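Long-range contact in plasmodesmata-located protein 8 (Arabidopsis thaliana, PDB 6GRF), which probably modulates cell-to-cell trafficking through plasmodesmata, using an extracellular region built of two DUF26 (Gnk2-homologous) domains in tandem: residues I7-G12 with E201-Q206. Sequence-based numbering, arbitrary orientation.
Sequences IFIYGG and EVYLAQ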
loop_
_atom_site.group_PDB
_atom_site.type_symbol
_atom_site.label_atom_id
_atom_site.label_comp_id
_atom_site.label_asym_id
_atom_site.label_seq_id
_atom_site.Cartn_x
_atom_site.Cartn_y
_atom_site.Cartn_z
ATOM N N ILE A 7 -10.956 -6.134 -4.425
ATOM C CA ILE A 7 -10.218 -6.783 -5.537
ATOM C C ILE A 7 -8.698 -6.746 -5.280
ATOM O O ILE A 7 -8.161 -5.820 -4.669
ATOM C CB ILE A 7 -10.594 -6.180 -6.908
ATOM C CG1 ILE A 7 -10.131 -4.730 -7.067
ATOM C CG2 ILE A 7 -12.085 -6.327 -7.175
ATOM C CD1 ILE A 7 -8.907 -4.566 -7.943
ATOM N N PHE A 8 -8.023 -7.781 -5.793
ATOM C CA PHE A 8 -6.615 -8.067 -5.570
ATOM C C PHE A 8 -5.746 -7.174 -6.462
ATOM O O PHE A 8 -5.924 -7.174 -7.658
ATOM C CB PHE A 8 -6.337 -9.540 -5.879
ATOM C CG PHE A 8 -4.902 -9.960 -5.713
ATOM C CD1 PHE A 8 -4.394 -10.276 -4.465
ATOM C CD2 PHE A 8 -4.055 -10.038 -6.805
ATOM C CE1 PHE A 8 -3.068 -10.651 -4.310
ATOM C CE2 PHE A 8 -2.729 -10.414 -6.648
ATOM C CZ PHE A 8 -2.235 -10.718 -5.399
ATOM N N ILE A 9 -4.787 -6.449 -5.867
ATOM C CA ILE A 9 -3.847 -5.633 -6.633
ATOM C C ILE A 9 -2.502 -6.359 -6.726
ATOM O O ILE A 9 -2.060 -6.678 -7.823
ATOM C CB ILE A 9 -3.727 -4.213 -6.051
ATOM C CG1 ILE A 9 -5.091 -3.523 -6.082
ATOM C CG2 ILE A 9 -2.666 -3.409 -6.794
ATOM C CD1 ILE A 9 -5.084 -2.108 -5.589
ATOM N N TYR A 10 -1.859 -6.625 -5.584
ATOM C CA TYR A 10 -0.592 -7.338 -5.583
ATOM C C TYR A 10 -0.331 -7.942 -4.198
ATOM O O TYR A 10 -0.856 -7.483 -3.189
ATOM C CB TYR A 10 0.567 -6.427 -6.006
ATOM C CG TYR A 10 1.146 -5.559 -4.917
ATOM C CD1 TYR A 10 2.164 -6.017 -4.091
ATOM C CD2 TYR A 10 0.686 -4.267 -4.714
ATOM C CE1 TYR A 10 2.695 -5.222 -3.085
ATOM C CE2 TYR A 10 1.208 -3.459 -3.713
ATOM C CZ TYR A 10 2.214 -3.939 -2.894
ATOM O OH TYR A 10 2.719 -3.146 -1.909
ATOM N N GLY A 11 0.507 -8.976 -4.192
ATOM C CA GLY A 11 0.986 -9.619 -2.982
ATOM C C GLY A 11 2.418 -10.092 -3.159
ATOM O O GLY A 11 2.872 -10.340 -4.287
ATOM N N GLY A 12 3.142 -10.197 -2.041
ATOM C CA GLY A 12 4.513 -10.702 -2.032
ATOM C C GLY A 12 4.822 -11.339 -0.694
ATOM O O GLY A 12 4.320 -10.888 0.332
ATOM N N GLU A 201 -0.502 3.087 -12.230
ATOM C CA GLU A 201 -0.414 3.016 -10.771
ATOM C C GLU A 201 1.000 2.570 -10.385
ATOM O O GLU A 201 1.578 1.722 -11.031
ATOM C CB GLU A 201 -1.514 2.117 -10.195
ATOM C CG GLU A 201 -1.710 0.774 -10.892
ATOM C CD GLU A 201 -2.842 -0.093 -10.323
ATOM O OE1 GLU A 201 -3.676 0.451 -9.544
ATOM O OE2 GLU A 201 -2.900 -1.320 -10.642
ATOM N N VAL A 202 1.555 3.207 -9.351
ATOM C CA VAL A 202 2.814 2.810 -8.755
ATOM C C VAL A 202 2.639 2.651 -7.241
ATOM O O VAL A 202 2.144 3.555 -6.545
ATOM C CB VAL A 202 3.926 3.816 -9.085
ATOM C CG1 VAL A 202 5.102 3.694 -8.130
ATOM C CG2 VAL A 202 4.380 3.656 -10.522
ATOM N N TYR A 203 3.075 1.490 -6.738
ATOM C CA TYR A 203 3.016 1.163 -5.328
ATOM C C TYR A 203 4.442 0.970 -4.812
ATOM O O TYR A 203 5.156 0.104 -5.295
ATOM C CB TYR A 203 2.195 -0.101 -5.098
ATOM C CG TYR A 203 0.744 0.027 -5.473
ATOM C CD1 TYR A 203 -0.210 0.335 -4.523
ATOM C CD2 TYR A 203 0.326 -0.167 -6.776
ATOM C CE1 TYR A 203 -1.545 0.460 -4.859
ATOM C CE2 TYR A 203 -1.004 -0.042 -7.131
ATOM C CZ TYR A 203 -1.939 0.281 -6.170
ATOM O OH TYR A 203 -3.248 0.396 -6.506
ATOM N N LEU A 204 4.842 1.825 -3.870
ATOM C CA LEU A 204 6.101 1.678 -3.175
ATOM C C LEU A 204 5.821 1.060 -1.805
ATOM O O LEU A 204 4.678 0.821 -1.454
ATOM C CB LEU A 204 6.769 3.048 -3.048
ATOM C CG LEU A 204 6.908 3.826 -4.354
ATOM C CD1 LEU A 204 7.741 5.074 -4.136
ATOM C CD2 LEU A 204 7.511 2.957 -5.449
ATOM N N ALA A 205 6.888 0.801 -1.048
ATOM C CA ALA A 205 6.785 0.138 0.255
ATOM C C ALA A 205 5.839 0.898 1.200
ATOM O O ALA A 205 5.078 0.260 1.921
ATOM C CB ALA A 205 8.160 -0.022 0.854
ATOM N N GLN A 206 5.864 2.239 1.182
ATOM C CA GLN A 206 5.174 3.038 2.220
ATOM C C GLN A 206 4.160 4.052 1.637
ATOM O O GLN A 206 3.583 4.856 2.389
ATOM C CB GLN A 206 6.226 3.752 3.065
ATOM C CG GLN A 206 7.126 2.811 3.863
ATOM C CD GLN A 206 6.568 2.524 5.236
ATOM O OE1 GLN A 206 5.383 2.245 5.393
ATOM N NE2 GLN A 206 7.418 2.620 6.247
#
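Ile9 and Tyr10, side by side on strand 8-12, both reach Tyr203 on strand 201-204, and this is part of the junction between the two DUF26 domains of the tandem. The strands belong to different antiparallel sheets, one per domain, and run in broadly the same direction, 32° apart with their axes 10.0 Å from each other at closest approach. At a classic beta bulge Ile9 and Tyr10 both face Gln101 of strand 98-102, and the CB atoms of these two successive residues both point toward strand 201-204.

From CB outward, Tyr203 meets first Tyr10 and then Ile9. Its CB sits 3.8 Å from CE2 of Tyr10, and CG is barely farther from that same carbon. A chi1 of -64° sets CG anti to the carbonyl carbon, and the far end of the ring, CE2 and CZ, lies against Ile9. The two tyrosine rings, with centroids 5.7 Å apart and planes inclined at 56°, meet obliquely. Farther out, Ile9 CG2 lies 3.8 Å from Tyr203 CE2, and CZ touches both CG2 and CD1 of the isoleucine, whose side chain crosses the tyrosine at about a right angle. At the tip, the hydroxyl OH donates a hydrogen bond to Glu201 OE1 (3.1 Å), reaching that oxygen from above the carboxylate plane. This bond, within strand 201-204, helps to fix the hydroxyl end of the ring against which Ile9 packs.

Gln101 touches Ile9, Tyr10 and Tyr203, while Tyr208 stacks on the Tyr203 ring and Arg123 touches Tyr10. Between the two segments the contact is made mainly by apolar and aromatic groups, with the Tyr203-Glu201 pair beside Ile9. There, the methyl CD1 of Ile9 comes within 3.2 Å of Tyr203 OH, a close carbon-to-oxygen approach.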